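Voltage-sensor containing phosphatase (Ciona intestinalis, PDB 3V0H) probably removes phosphate from membrane phosphoinositides through a PTEN-like phosphatase domain joined to a C2 domain, under control of a voltage sensor. Local coordinates at residues H95-L100 and Y291-T296. The protein carries 1 engineered substitution. Residues are numbered along the deposited sequence; the frame is centred on the assembly and turned at random.
Sequences HNVPTL and YFWFNT. With I3P (D-myo-inositol-1,4,5-triphosphate), chain C.
Trp-293 and Asn-96 both set CG anti to the carbonyl carbon, beside the backbone N (chi1 -70° and -73°), and this brings indole and amide together, their planes 77° apart. Trp-293 NE1 gives its hydrogen to Asn-96 OD1 at 2.7 Å; the oxygen lies in the indole plane, and the donor sits on a lone pair in the carbonyl plane. Asn-96 ND2 hydrogen-bonds Asp-94 O and Asp-286 OD1, so both ends of the amide are held and its rotation is fixed. Over one indole face comes Val-97 CG2, in a CH-pi contact 3.5 Å from the centroid of the five-membered ring. Further along, Leu-100 CD1 makes a van der Waals contact of 3.5 Å with Asn-295 ND2, whose hydrogen bond goes to Asp-269 OD2. At the other end Tyr-291 OH donates to His-95 O at 2.8 Å, tilted out of the carbonyl plane. The imidazole of His-95 leads away from the strand, and its ND1 donates a hydrogen bond to O52 of one bound inositol trisphosphate at 3.1 Å. Here the loop before helix 100-115 of the phosphatase domain meets the edge strand 290-295 of the C2 domain. Tyr-291 thus holds, through one hydrogen bond, the backbone carbonyl of a ligand-binding residue, consistent with the C2 domain helping to position the phosphatase pocket.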
ATOM      1  N   HIS A  95      -3.456   2.414  -4.985  1.00 15.10           N
ATOM      2  CA  HIS A  95      -4.171   1.781  -3.845  1.00 14.73           C
ATOM      3  C   HIS A  95      -3.588   0.444  -3.392  1.00 14.23           C
ATOM      4  O   HIS A  95      -4.236  -0.297  -2.643  1.00 14.05           O
ATOM      5  CB  HIS A  95      -5.673   1.590  -4.119  1.00 15.62           C
ATOM      6  CG  HIS A  95      -6.321   2.742  -4.829  1.00 16.51           C
ATOM      7  ND1 HIS A  95      -6.455   3.990  -4.261  1.00 17.94           N
ATOM      8  CD2 HIS A  95      -6.904   2.817  -6.048  1.00 17.20           C
ATOM      9  CE1 HIS A  95      -7.066   4.794  -5.112  1.00 17.75           C
ATOM     10  NE2 HIS A  95      -7.353   4.107  -6.202  1.00 17.44           N
ATOM     11  N   ASN A  96      -2.383   0.121  -3.852  1.00 13.35           N
ATOM     12  CA  ASN A  96      -1.745  -1.137  -3.478  1.00 12.92           C
ATOM     13  C   ASN A  96      -0.349  -0.917  -2.881  1.00 12.20           C
ATOM     14  O   ASN A  96      -0.005   0.204  -2.504  1.00 12.16           O
ATOM     15  CB  ASN A  96      -1.732  -2.110  -4.669  1.00 12.95           C
ATOM     16  CG  ASN A  96      -3.116  -2.691  -4.957  1.00 14.81           C
ATOM     17  OD1 ASN A  96      -3.482  -3.732  -4.416  1.00 15.85           O
ATOM     18  ND2 ASN A  96      -3.904  -1.990  -5.766  1.00 15.19           N
ATOM     19  N   VAL A  97       0.444  -1.982  -2.785  1.00 11.90           N
ATOM     20  CA  VAL A  97       1.743  -1.913  -2.122  1.00 11.41           C
ATOM     21  C   VAL A  97       2.859  -2.481  -2.996  1.00 11.39           C
ATOM     22  O   VAL A  97       2.601  -3.285  -3.887  1.00 11.45           O
ATOM     23  CB  VAL A  97       1.752  -2.655  -0.750  1.00 11.41           C
ATOM     24  CG1 VAL A  97       0.885  -1.929   0.279  1.00 11.46           C
ATOM     25  CG2 VAL A  97       1.323  -4.134  -0.885  1.00 11.37           C
ATOM     26  N   PRO A  98       4.109  -2.061  -2.730  1.00 11.38           N
ATOM     27  CA  PRO A  98       5.227  -2.724  -3.375  1.00 11.56           C
ATOM     28  C   PRO A  98       5.418  -4.112  -2.772  1.00 11.83           C
ATOM     29  O   PRO A  98       5.017  -4.344  -1.629  1.00 11.43           O
ATOM     30  CB  PRO A  98       6.416  -1.853  -2.967  1.00 11.45           C
ATOM     31  CG  PRO A  98       6.060  -1.337  -1.625  1.00 11.43           C
ATOM     32  CD  PRO A  98       4.562  -1.051  -1.745  1.00 11.38           C
ATOM     33  N   THR A  99       6.063  -5.016  -3.507  1.00 12.73           N
ATOM     34  CA  THR A  99       6.538  -6.245  -2.874  1.00 12.57           C
ATOM     35  C   THR A  99       7.626  -5.845  -1.884  1.00 12.53           C
ATOM     36  O   THR A  99       8.285  -4.817  -2.065  1.00 12.09           O
ATOM     37  CB  THR A  99       7.111  -7.254  -3.893  1.00 13.23           C
ATOM     38  OG1 THR A  99       8.303  -6.728  -4.484  1.00 13.08           O
ATOM     39  CG2 THR A  99       6.078  -7.559  -4.984  1.00 13.92           C
ATOM     40  N   LEU A 100       7.807  -6.622  -0.819  1.00 12.62           N
ATOM     41  CA  LEU A 100       8.913  -6.324   0.102  1.00 12.76           C
ATOM     42  C   LEU A 100      10.269  -6.390  -0.609  1.00 13.20           C
ATOM     43  O   LEU A 100      11.159  -5.592  -0.322  1.00 12.41           O
ATOM     44  CB  LEU A 100       8.887  -7.229   1.336  1.00 13.09           C
ATOM     45  CG  LEU A 100       7.676  -6.979   2.246  1.00 12.54           C
ATOM     46  CD1 LEU A 100       7.662  -7.934   3.435  1.00 14.62           C
ATOM     47  CD2 LEU A 100       7.644  -5.527   2.718  1.00 12.70           C
ATOM     48  N   TYR A 291     -10.315  -6.196   0.206  1.00 13.87           N
ATOM     49  CA  TYR A 291      -9.115  -6.961  -0.131  1.00 13.48           C
ATOM     50  C   TYR A 291      -8.035  -6.653   0.878  1.00 12.86           C
ATOM     51  O   TYR A 291      -8.168  -5.719   1.652  1.00 12.94           O
ATOM     52  CB  TYR A 291      -8.613  -6.624  -1.543  1.00 13.47           C
ATOM     53  CG  TYR A 291      -8.143  -5.189  -1.743  1.00 14.30           C
ATOM     54  CD1 TYR A 291      -6.782  -4.884  -1.824  1.00 14.35           C
ATOM     55  CD2 TYR A 291      -9.065  -4.139  -1.866  1.00 14.92           C
ATOM     56  CE1 TYR A 291      -6.345  -3.557  -2.016  1.00 14.51           C
ATOM     57  CE2 TYR A 291      -8.645  -2.824  -2.061  1.00 15.04           C
ATOM     58  CZ  TYR A 291      -7.283  -2.543  -2.133  1.00 14.74           C
ATOM     59  OH  TYR A 291      -6.880  -1.244  -2.325  1.00 16.98           O
ATOM     60  N   PHE A 292      -6.955  -7.428   0.853  1.00 12.92           N
ATOM     61  CA  PHE A 292      -5.779  -7.102   1.650  1.00 12.59           C
ATOM     62  C   PHE A 292      -4.538  -7.777   1.111  1.00 12.49           C
ATOM     63  O   PHE A 292      -4.624  -8.795   0.436  1.00 12.57           O
ATOM     64  CB  PHE A 292      -5.981  -7.446   3.140  1.00 12.90           C
ATOM     65  CG  PHE A 292      -6.341  -8.891   3.409  1.00 13.33           C
ATOM     66  CD1 PHE A 292      -5.350  -9.846   3.633  1.00 14.47           C
ATOM     67  CD2 PHE A 292      -7.678  -9.286   3.483  1.00 15.27           C
ATOM     68  CE1 PHE A 292      -5.683 -11.188   3.900  1.00 13.84           C
ATOM     69  CE2 PHE A 292      -8.024 -10.618   3.758  1.00 15.49           C
ATOM     70  CZ  PHE A 292      -7.023 -11.568   3.961  1.00 14.32           C
ATOM     71  N   TRP A 293      -3.391  -7.183   1.423  1.00 12.37           N
ATOM     72  CA  TRP A 293      -2.090  -7.801   1.213  1.00 12.66           C
ATOM     73  C   TRP A 293      -1.490  -8.340   2.515  1.00 12.37           C
ATOM     74  O   TRP A 293      -1.666  -7.746   3.582  1.00 13.22           O
ATOM     75  CB  TRP A 293      -1.122  -6.758   0.667  1.00 12.27           C
ATOM     76  CG  TRP A 293      -1.390  -6.307  -0.719  1.00 12.90           C
ATOM     77  CD1 TRP A 293      -2.295  -5.355  -1.124  1.00 12.27           C
ATOM     78  CD2 TRP A 293      -0.693  -6.732  -1.899  1.00 13.42           C
ATOM     79  NE1 TRP A 293      -2.208  -5.181  -2.488  1.00 13.04           N
ATOM     80  CE2 TRP A 293      -1.233  -6.010  -2.985  1.00 13.84           C
ATOM     81  CE3 TRP A 293       0.333  -7.659  -2.139  1.00 14.99           C
ATOM     82  CZ2 TRP A 293      -0.795  -6.195  -4.301  1.00 16.03           C
ATOM     83  CZ3 TRP A 293       0.781  -7.839  -3.453  1.00 16.83           C
ATOM     84  CH2 TRP A 293       0.211  -7.106  -4.517  1.00 17.01           C
ATOM     85  N   PHE A 294      -0.759  -9.449   2.412  1.00 12.53           N
ATOM     86  CA  PHE A 294       0.127  -9.912   3.475  1.00 12.41           C
ATOM     87  C   PHE A 294       1.372 -10.583   2.892  1.00 12.69           C
ATOM     88  O   PHE A 294       1.407 -10.931   1.707  1.00 12.61           O
ATOM     89  CB  PHE A 294      -0.603 -10.851   4.454  1.00 12.53           C
ATOM     90  CG  PHE A 294      -0.887 -12.222   3.896  1.00 13.08           C
ATOM     91  CD1 PHE A 294      -0.055 -13.303   4.208  1.00 14.28           C
ATOM     92  CD2 PHE A 294      -1.977 -12.437   3.060  1.00 12.66           C
ATOM     93  CE1 PHE A 294      -0.309 -14.577   3.689  1.00 15.29           C
ATOM     94  CE2 PHE A 294      -2.243 -13.701   2.535  1.00 14.43           C
ATOM     95  CZ  PHE A 294      -1.411 -14.777   2.850  1.00 14.65           C
ATOM     96  N   ASN A 295       2.389 -10.752   3.728  1.00 13.19           N
ATOM     97  CA  ASN A 295       3.599 -11.469   3.334  1.00 13.96           C
ATOM     98  C   ASN A 295       3.728 -12.755   4.145  1.00 14.73           C
ATOM     99  O   ASN A 295       3.685 -12.732   5.378  1.00 13.98           O
ATOM    100  CB  ASN A 295       4.839 -10.576   3.502  1.00 13.96           C
ATOM    101  CG  ASN A 295       6.101 -11.218   2.943  1.00 14.70           C
ATOM    102  OD1 ASN A 295       6.706 -12.073   3.583  1.00 19.41           O
ATOM    103  ND2 ASN A 295       6.497 -10.811   1.742  1.00 14.39           N
ATOM    104  N   THR A 296       3.869 -13.871   3.431  1.00 15.88           N
ATOM    105  CA  THR A 296       3.919 -15.198   4.042  1.00 17.30           C
ATOM    106  C   THR A 296       5.000 -15.325   5.120  1.00 18.73           C
ATOM    107  O   THR A 296       4.788 -15.980   6.134  1.00 19.06           O
ATOM    108  CB  THR A 296       4.127 -16.316   2.986  1.00 17.58           C
ATOM    109  OG1 THR A 296       5.398 -16.149   2.338  1.00 17.05           O
ATOM    110  CG2 THR A 296       2.993 -16.307   1.946  1.00 16.31           C
TER
HETATM  111  C1  I3P C   1      -3.128   8.095  -4.462  1.00 17.52           C
HETATM  112  C2  I3P C   1      -3.767   8.762  -5.685  1.00 19.25           C
HETATM  113  C3  I3P C   1      -5.225   8.317  -5.830  1.00 20.29           C
HETATM  114  C4  I3P C   1      -6.016   8.608  -4.550  1.00 20.57           C
HETATM  115  C5  I3P C   1      -5.386   7.891  -3.358  1.00 20.32           C
HETATM  116  C6  I3P C   1      -3.930   8.328  -3.183  1.00 19.45           C
HETATM  117  O1  I3P C   1      -1.824   8.607  -4.246  1.00 17.68           O
HETATM  118  O2  I3P C   1      -3.679  10.186  -5.579  1.00 20.57           O
HETATM  119  O3  I3P C   1      -5.840   8.954  -6.963  1.00 21.01           O
HETATM  120  O4  I3P C   1      -7.344   8.134  -4.696  1.00 21.56           O
HETATM  121  O5  I3P C   1      -6.154   8.126  -2.175  1.00 24.32           O
HETATM  122  O6  I3P C   1      -3.301   7.583  -2.144  1.00 17.51           O
HETATM  123  P1  I3P C   1      -0.532   7.796  -4.762  1.00 15.08           P
HETATM  124  O11 I3P C   1       0.606   8.480  -4.033  1.00 16.46           O
HETATM  125  O12 I3P C   1      -0.733   6.368  -4.332  1.00 15.31           O
HETATM  126  O13 I3P C   1      -0.551   8.039  -6.246  1.00 14.88           O
HETATM  127  P4  I3P C   1      -8.559   9.157  -5.034  1.00 23.84           P
HETATM  128  O41 I3P C   1      -9.652   8.158  -5.316  1.00 24.50           O
HETATM  129  O42 I3P C   1      -8.059   9.959  -6.214  1.00 23.87           O
HETATM  130  O43 I3P C   1      -8.714   9.980  -3.786  1.00 24.76           O
HETATM  131  P5  I3P C   1      -6.222   7.013  -1.014  1.00 25.42           P
HETATM  132  O51 I3P C   1      -7.516   7.291  -0.301  1.00 28.33           O
HETATM  133  O52 I3P C   1      -6.148   5.681  -1.712  1.00 28.76           O
HETATM  134  O53 I3P C   1      -4.985   7.259  -0.180  1.00 25.24           O